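Local atomic coordinates of blue (Type 1) copper domain protein (Nitrosopumilus maritimus, PDB entry 5FC9), a protein that binds a copper ion in the open, mononuclear type 1 site of its cupredoxin domain and probably serves in electron transfer. Residues Asn43-Asp48 with Leu56-Pro61; Thr30-Thr35 with His70-Glu75; Val77-Cys82 with Val89-Val94. All coordinates share one frame; numbering follows the deposited sequence.

Contact 1 of 3, residues Asn43-Asp48 with Leu56-Pro61; sequences NIQSID and LFNSPP
One face of the F57 ring carries S46 CB, which sits 3.8 Å from the ring centroid, displaced toward the rim, in a CH-pi contact. At the edge of the same ring, in its plane, I44 CG2 meets F57 CD2 at 4.0 Å. F57 CG falls between its backbone N and carbonyl carbon (chi1 52°), which starts the ring off toward S46. The other flat groups are the amides of Q45 and N58, whose planes are 41° apart on side chains crossing at about a right angle. N58 ND2 donates to Q45 OE1 at 2.9 Å; the acceptor lies in the N58 amide plane, while the donor is tilted 29° from the Q45 carbonyl plane. Q45 NE2 adds a weak bond to S59 O, and N58 OD1 turns back to accept L56 N. Backbone and serine hydroxyls share the remaining pairing. S46 N bonds to F57 O and S59 N to I44 O, but S59 OG accepts I44 N at 2.8 Å and gives its own proton to P60 O. Likewise S46 OG accepts F57 N at 3.1 Å and is also bonded to I54 O, as is N58 ND2. The two serines thus stand in for backbone partners where the antiparallel pairing, centred on Q45 and N58, is short. The chemistry implies a loop pinned to the edge strand 45-47 by directional polar bonds, with the F57 ring, S46 CB and I44 CG2 supplying most of the apolar contact.

Contact 2 of 3, residues Thr30-Thr35 with His70-Glu75; sequences TTVTWT and HVFEEE
V32 and F72 make the main apolar contact between the two strands: V32 CG2 lies 3.6 Å from F72 CD1, the side chains crossing at a slant. With V32 CG1 anti to the backbone N (chi1 173°), CG2 is the methyl left to meet F72. W34 reaches the same ring next to V32, at CE1 and CZ. W34 CH2 stands at the F72 edge, in the ring plane and 4.0 Å from F72 CE1, and the two side chains cross at about a right angle. Within each strand, neighbours two residues apart also pack: V32 CG1 rests on one face of W34, and H70 CD2 sits over the centre of one F72 face, 3.6 Å above its plane. T31 OG1 and V71 CG2 touch at 3.3 Å, their side chains on the sheet face away from V32 and F72.

The polar part is all backbone. F72 N donates to T30 O, H70 N to V32 O, and V32 N to H70 O at 2.9 Å. T31 and V71 form the non-hydrogen-bonded pair between them, with V71 CA making a CA-H...O contact to T30 O.

Strand 30-36 is thereby the middle strand of a three-stranded sheet, with 3-6 on its other flank. Its inward side chains meet V92 of strand 89-94, the face-to-face packing of the cupredoxin beta sandwich.

Contact 3 of 3, residues Val77-Cys82 with Val89-Val94; sequences VYKYYC and VGLVTV. With CU (copper (II) ion), chain E.
Y80 and Y78 carry the apolar centre, on the sheet face shared with V92. G90 CA lies over one face of the Y80 ring, 4.1 Å from its centroid and offset toward the rim, a CH-pi contact across the hydrogen-bonded pair. Y80 CG stands between backbone N and carbonyl carbon (chi1 65°), and the ring leans over the partner strand to bring Y80 CE1 within 4.1 Å of V92 CG2. An alanine in place of Y80 would probably open a gap over G90 and beside V92, and leave water 1 without its phenol partner. Further along, Y78 CE1 packs on V94 CG2 at 3.7 Å. On the reverse face K79 and L91 run side by side, K79 CG pressed to 3.4 Å from L91 CD2, tighter than usual, while Y81 CB meets V89 CG1. Four backbone hydrogen bonds join the strands, two each for Y78-V92 and Y80-G90. Toward the polar edge, Y80 OH is 2.6 Å from water 1, which at the ring edge bridges to L91 O; Y78 OH bonds to E74 O. Beyond the last pair C82 SG binds the copper at 2.2 Å; water 2 is a further ligand, and H42 and H85 complete the site. The hairpin forms the middle of a four-stranded sheet, strand 23-26 flanking 89-94 and strand 45-47 flanking 76-81, with V89 and L91 also packed on L22 and N23 of the second subunit.

In the fold
Contacts 1 and 3 share a sheet: Q45 N lies 2.8 Å from Y81 O, probably a hydrogen bond, which adds strand 45-47 beside strand 76-81. Contact 2 belongs to the opposing sheet, and its centre lies about 12 Å from that of contact 1 and about 11 Å from that of contact 3. The core between them is aromatic, with F57 meeting F72 edge-to-face and W34 meeting Y80 likewise. The copper, bound by H42, C82 and H85, sits at one end: the side chain of N43 is about 6 Å from it and that of W34 about 10 Å. H70, a ligand of a second copper seen crystallographically but not bound to this chain here, packs against F57.

Contact 1 of 3, residues Asn43-Asp48 with Leu56-Pro61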
# COMPACT_ATOMS: atom_id res chain seq x y z
N ASN A 43 -17.64 10.13 1.63
CA ASN A 43 -18.85 10.22 0.82
C ASN A 43 -19.05 8.91 0.06
O ASN A 43 -18.19 8.02 0.08
CB ASN A 43 -18.81 11.44 -0.12
CG ASN A 43 -17.64 11.41 -1.08
OD1 ASN A 43 -17.48 10.46 -1.83
ND2 ASN A 43 -16.83 12.45 -1.05
N ILE A 44 -20.21 8.79 -0.57
CA ILE A 44 -20.57 7.60 -1.32
C ILE A 44 -20.94 8.04 -2.73
O ILE A 44 -21.91 8.77 -2.91
CB ILE A 44 -21.76 6.85 -0.66
CG1 ILE A 44 -21.37 6.34 0.74
CG2 ILE A 44 -22.24 5.71 -1.55
CD1 ILE A 44 -20.25 5.32 0.74
N GLN A 45 -20.17 7.61 -3.72
CA GLN A 45 -20.45 7.98 -5.11
C GLN A 45 -20.48 6.76 -6.01
O GLN A 45 -19.51 5.99 -6.06
CB GLN A 45 -19.40 8.95 -5.65
CG GLN A 45 -19.11 10.13 -4.76
CD GLN A 45 -20.23 11.12 -4.73
OE1 GLN A 45 -20.90 11.33 -5.74
NE2 GLN A 45 -20.44 11.74 -3.58
N SER A 46 -21.56 6.60 -6.77
CA SER A 46 -21.61 5.56 -7.79
C SER A 46 -20.56 5.86 -8.87
O SER A 46 -20.37 7.02 -9.24
CB SER A 46 -23.02 5.47 -8.39
OG SER A 46 -23.51 6.78 -8.64
N ILE A 47 -19.86 4.82 -9.32
CA ILE A 47 -18.79 5.01 -10.31
C ILE A 47 -18.91 4.04 -11.46
O ILE A 47 -19.57 3.00 -11.35
CB ILE A 47 -17.38 4.84 -9.70
CG1 ILE A 47 -17.25 3.48 -9.01
CG2 ILE A 47 -17.07 5.99 -8.78
CD1 ILE A 47 -15.79 3.05 -8.75
N ASP A 48 -18.25 4.38 -12.57
CA ASP A 48 -18.11 3.49 -13.72
C ASP A 48 -16.82 2.68 -13.62
O ASP A 48 -16.10 2.78 -12.64
CB ASP A 48 -18.16 4.27 -15.06
CG ASP A 48 -17.01 5.29 -15.22
OD1 ASP A 48 -15.95 5.19 -14.57
OD2 ASP A 48 -17.17 6.22 -16.05
N LEU A 56 -26.08 8.39 -10.02
CA LEU A 56 -27.08 7.38 -9.70
C LEU A 56 -27.34 7.42 -8.20
O LEU A 56 -28.46 7.61 -7.76
CB LEU A 56 -26.63 5.99 -10.14
CG LEU A 56 -27.70 4.91 -9.91
CD1 LEU A 56 -28.98 5.18 -10.72
CD2 LEU A 56 -27.15 3.53 -10.21
N PHE A 57 -26.29 7.25 -7.40
CA PHE A 57 -26.42 7.54 -5.98
C PHE A 57 -25.14 8.22 -5.52
O PHE A 57 -24.03 7.71 -5.69
CB PHE A 57 -26.75 6.28 -5.15
CG PHE A 57 -25.83 5.11 -5.36
CD1 PHE A 57 -26.01 4.24 -6.43
CD2 PHE A 57 -24.79 4.86 -4.47
CE1 PHE A 57 -25.18 3.16 -6.61
CE2 PHE A 57 -23.96 3.77 -4.65
CZ PHE A 57 -24.14 2.92 -5.72
N ASN A 58 -25.31 9.43 -5.01
CA ASN A 58 -24.21 10.35 -4.80
C ASN A 58 -24.49 11.18 -3.57
O ASN A 58 -25.33 12.09 -3.58
CB ASN A 58 -24.02 11.25 -6.02
CG ASN A 58 -23.91 10.47 -7.31
OD1 ASN A 58 -24.93 10.11 -7.92
ND2 ASN A 58 -22.68 10.21 -7.76
N SER A 59 -23.77 10.86 -2.50
CA SER A 59 -24.03 11.45 -1.20
C SER A 59 -23.39 12.82 -1.02
O SER A 59 -22.42 13.17 -1.70
CB SER A 59 -23.54 10.50 -0.09
OG SER A 59 -22.16 10.74 0.14
N PRO A 60 -23.93 13.61 -0.09
CA PRO A 60 -23.19 14.77 0.40
C PRO A 60 -22.01 14.28 1.23
O PRO A 60 -21.92 13.08 1.50
CB PRO A 60 -24.22 15.51 1.28
CG PRO A 60 -25.53 14.87 1.00
CD PRO A 60 -25.23 13.47 0.58
N PRO A 61 -21.12 15.20 1.66
CA PRO A 61 -20.13 14.77 2.64
C PRO A 61 -20.83 14.20 3.87
O PRO A 61 -21.81 14.79 4.35
CB PRO A 61 -19.37 16.05 2.98
CG PRO A 61 -19.66 16.99 1.84
CD PRO A 61 -21.02 16.63 1.34

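Contact 2 of 3, residues Thr30-Thr35 with His70-Glu75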
# COMPACT_ATOMS: atom_id res chain seq x y z
N THR A 30 -35.13 -2.36 -2.45
CA THR A 30 -34.63 -2.19 -1.09
C THR A 30 -34.03 -0.80 -0.87
O THR A 30 -33.40 -0.23 -1.77
CB THR A 30 -33.57 -3.27 -0.76
OG1 THR A 30 -34.17 -4.57 -0.88
CG2 THR A 30 -33.02 -3.10 0.65
N THR A 31 -34.26 -0.24 0.32
CA THR A 31 -33.60 0.99 0.74
C THR A 31 -32.31 0.62 1.47
O THR A 31 -32.33 -0.08 2.48
CB THR A 31 -34.50 1.82 1.68
OG1 THR A 31 -35.65 2.29 0.96
CG2 THR A 31 -33.73 3.02 2.22
N VAL A 32 -31.18 1.09 0.92
CA VAL A 32 -29.87 0.84 1.52
C VAL A 32 -29.43 2.06 2.32
O VAL A 32 -29.56 3.19 1.87
CB VAL A 32 -28.83 0.53 0.43
CG1 VAL A 32 -27.43 0.43 1.04
CG2 VAL A 32 -29.20 -0.76 -0.27
N THR A 33 -28.91 1.82 3.53
CA THR A 33 -28.45 2.90 4.38
C THR A 33 -26.96 2.76 4.70
O THR A 33 -26.55 1.75 5.27
CB THR A 33 -29.22 2.95 5.72
OG1 THR A 33 -30.62 3.06 5.44
CG2 THR A 33 -28.78 4.15 6.55
N TRP A 34 -26.19 3.76 4.32
CA TRP A 34 -24.78 3.84 4.71
C TRP A 34 -24.65 4.67 5.98
O TRP A 34 -25.29 5.71 6.10
CB TRP A 34 -23.91 4.49 3.63
CG TRP A 34 -23.60 3.67 2.41
CD1 TRP A 34 -22.43 2.98 2.16
CD2 TRP A 34 -24.40 3.53 1.23
NE1 TRP A 34 -22.48 2.40 0.92
CE2 TRP A 34 -23.68 2.72 0.33
CE3 TRP A 34 -25.67 4.00 0.87
CZ2 TRP A 34 -24.18 2.37 -0.92
CZ3 TRP A 34 -26.17 3.64 -0.38
CH2 TRP A 34 -25.43 2.83 -1.25
N THR A 35 -23.78 4.24 6.90
CA THR A 35 -23.49 5.04 8.07
C THR A 35 -21.99 5.27 8.15
O THR A 35 -21.22 4.32 8.01
CB THR A 35 -23.97 4.37 9.36
OG1 THR A 35 -25.40 4.19 9.30
CG2 THR A 35 -23.65 5.23 10.57
N HIS A 70 -30.24 5.23 -0.25
CA HIS A 70 -30.67 5.14 -1.65
C HIS A 70 -31.57 3.93 -1.87
O HIS A 70 -31.28 2.83 -1.39
CB HIS A 70 -29.46 5.07 -2.58
CG HIS A 70 -29.81 5.05 -4.03
ND1 HIS A 70 -30.27 6.16 -4.71
CD2 HIS A 70 -29.76 4.04 -4.94
CE1 HIS A 70 -30.49 5.84 -5.97
NE2 HIS A 70 -30.19 4.57 -6.14
N VAL A 71 -32.66 4.13 -2.62
CA VAL A 71 -33.53 3.01 -2.97
C VAL A 71 -33.08 2.40 -4.30
O VAL A 71 -33.02 3.09 -5.31
CB VAL A 71 -35.01 3.45 -3.08
CG1 VAL A 71 -35.88 2.24 -3.36
CG2 VAL A 71 -35.45 4.14 -1.79
N PHE A 72 -32.78 1.11 -4.28
CA PHE A 72 -32.33 0.40 -5.47
C PHE A 72 -33.51 -0.31 -6.15
O PHE A 72 -33.96 -1.35 -5.67
CB PHE A 72 -31.23 -0.61 -5.12
CG PHE A 72 -29.89 0.02 -4.88
CD1 PHE A 72 -29.56 0.50 -3.62
CD2 PHE A 72 -28.96 0.11 -5.90
CE1 PHE A 72 -28.31 1.08 -3.39
CE2 PHE A 72 -27.72 0.69 -5.68
CZ PHE A 72 -27.40 1.17 -4.42
N GLU A 73 -33.98 0.24 -7.26
CA GLU A 73 -35.18 -0.28 -7.92
C GLU A 73 -34.86 -1.09 -9.18
O GLU A 73 -35.78 -1.62 -9.80
CB GLU A 73 -36.12 0.87 -8.30
CG GLU A 73 -36.74 1.61 -7.13
CD GLU A 73 -36.88 3.09 -7.41
OE1 GLU A 73 -35.99 3.64 -8.10
OE2 GLU A 73 -37.87 3.70 -6.96
N GLU A 74 -33.60 -1.16 -9.58
CA GLU A 74 -33.23 -1.99 -10.72
C GLU A 74 -32.23 -3.07 -10.32
O GLU A 74 -31.30 -2.80 -9.55
CB GLU A 74 -32.63 -1.15 -11.85
CG GLU A 74 -33.54 -0.15 -12.54
CD GLU A 74 -34.10 0.93 -11.63
OE1 GLU A 74 -33.32 1.82 -11.22
OE2 GLU A 74 -35.31 0.90 -11.34
N GLU A 75 -32.41 -4.28 -10.85
CA GLU A 75 -31.40 -5.32 -10.69
C GLU A 75 -30.09 -4.88 -11.36
O GLU A 75 -30.11 -4.09 -12.31
CB GLU A 75 -31.88 -6.65 -11.28
CG GLU A 75 -33.16 -7.21 -10.64
CD GLU A 75 -34.45 -6.69 -11.28
OE1 GLU A 75 -34.43 -5.64 -11.96
OE2 GLU A 75 -35.49 -7.34 -11.07

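Contact 3 of 3, residues Val77-Cys82 with Val89-Val94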
# COMPACT_ATOMS: atom_id res chain seq x y z
N VAL A 77 -25.36 -4.85 -10.81
CA VAL A 77 -24.22 -4.76 -9.90
C VAL A 77 -23.74 -3.32 -9.91
O VAL A 77 -23.39 -2.78 -10.95
CB VAL A 77 -23.10 -5.73 -10.30
CG1 VAL A 77 -21.88 -5.54 -9.39
CG2 VAL A 77 -23.60 -7.16 -10.23
N TYR A 78 -23.74 -2.69 -8.74
CA TYR A 78 -23.46 -1.27 -8.65
C TYR A 78 -22.19 -0.99 -7.84
O TYR A 78 -22.16 -1.22 -6.64
CB TYR A 78 -24.66 -0.55 -8.02
CG TYR A 78 -25.93 -0.73 -8.81
CD1 TYR A 78 -26.81 -1.77 -8.53
CD2 TYR A 78 -26.23 0.12 -9.86
CE1 TYR A 78 -27.97 -1.94 -9.27
CE2 TYR A 78 -27.39 -0.03 -10.60
CZ TYR A 78 -28.25 -1.06 -10.30
OH TYR A 78 -29.40 -1.20 -11.05
N LYS A 79 -21.15 -0.49 -8.51
CA LYS A 79 -19.91 -0.11 -7.84
C LYS A 79 -20.03 1.29 -7.27
O LYS A 79 -20.69 2.15 -7.84
CB LYS A 79 -18.72 -0.15 -8.82
CG LYS A 79 -18.41 -1.52 -9.39
CD LYS A 79 -17.23 -1.46 -10.35
CE LYS A 79 -17.60 -2.01 -11.72
NZ LYS A 79 -18.70 -1.23 -12.37
N TYR A 80 -19.36 1.54 -6.15
CA TYR A 80 -19.29 2.90 -5.63
C TYR A 80 -17.98 3.11 -4.90
O TYR A 80 -17.32 2.14 -4.52
CB TYR A 80 -20.46 3.20 -4.68
CG TYR A 80 -20.42 2.36 -3.42
CD1 TYR A 80 -21.01 1.12 -3.38
CD2 TYR A 80 -19.78 2.83 -2.28
CE1 TYR A 80 -20.97 0.33 -2.23
CE2 TYR A 80 -19.72 2.06 -1.13
CZ TYR A 80 -20.31 0.81 -1.11
OH TYR A 80 -20.27 0.04 0.03
N TYR A 81 -17.61 4.36 -4.70
CA TYR A 81 -16.38 4.63 -3.97
C TYR A 81 -16.59 5.88 -3.11
O TYR A 81 -17.71 6.39 -3.01
CB TYR A 81 -15.22 4.73 -4.99
CG TYR A 81 -14.90 6.08 -5.62
CD1 TYR A 81 -13.61 6.36 -6.04
CD2 TYR A 81 -15.85 7.09 -5.73
CE1 TYR A 81 -13.29 7.60 -6.60
CE2 TYR A 81 -15.54 8.32 -6.27
CZ TYR A 81 -14.26 8.57 -6.71
OH TYR A 81 -13.95 9.79 -7.26
N CYS A 82 -15.52 6.35 -2.49
CA CYS A 82 -15.49 7.63 -1.79
C CYS A 82 -14.51 8.52 -2.51
O CYS A 82 -13.37 8.11 -2.76
CB CYS A 82 -15.05 7.43 -0.33
SG CYS A 82 -14.72 8.97 0.56
N VAL A 89 -13.49 1.00 -2.53
CA VAL A 89 -14.55 0.73 -3.50
C VAL A 89 -15.38 -0.47 -3.06
O VAL A 89 -14.84 -1.51 -2.66
CB VAL A 89 -13.96 0.48 -4.91
CG1 VAL A 89 -13.23 1.72 -5.39
CG2 VAL A 89 -13.00 -0.71 -4.91
N GLY A 90 -16.70 -0.31 -3.09
CA GLY A 90 -17.60 -1.38 -2.69
C GLY A 90 -18.65 -1.67 -3.74
O GLY A 90 -18.68 -1.03 -4.80
N LEU A 91 -19.50 -2.64 -3.44
CA LEU A 91 -20.55 -3.08 -4.35
C LEU A 91 -21.90 -3.17 -3.67
O LEU A 91 -22.00 -3.52 -2.49
CB LEU A 91 -20.23 -4.46 -4.93
CG LEU A 91 -18.90 -4.62 -5.66
CD1 LEU A 91 -18.73 -6.08 -6.00
CD2 LEU A 91 -18.94 -3.81 -6.91
N VAL A 92 -22.95 -2.88 -4.43
CA VAL A 92 -24.30 -3.27 -4.08
C VAL A 92 -24.81 -4.17 -5.21
O VAL A 92 -24.82 -3.76 -6.37
CB VAL A 92 -25.24 -2.06 -3.91
CG1 VAL A 92 -26.66 -2.52 -3.58
CG2 VAL A 92 -24.71 -1.12 -2.84
N THR A 93 -25.19 -5.39 -4.86
CA THR A 93 -25.64 -6.35 -5.85
C THR A 93 -27.13 -6.58 -5.67
O THR A 93 -27.56 -7.15 -4.67
CB THR A 93 -24.87 -7.67 -5.74
OG1 THR A 93 -23.48 -7.43 -5.98
CG2 THR A 93 -25.39 -8.67 -6.77
N VAL A 94 -27.90 -6.11 -6.65
CA VAL A 94 -29.34 -6.12 -6.60
C VAL A 94 -29.90 -7.20 -7.53
O VAL A 94 -29.58 -7.23 -8.72
CB VAL A 94 -29.91 -4.76 -7.01
CG1 VAL A 94 -31.41 -4.73 -6.77
CG2 VAL A 94 -29.22 -3.65 -6.23
CU CU E . -13.73 8.07 2.34
O HOH W 1 -21.04 -2.47 -0.01
O HOH W 2 -13.99 5.87 2.01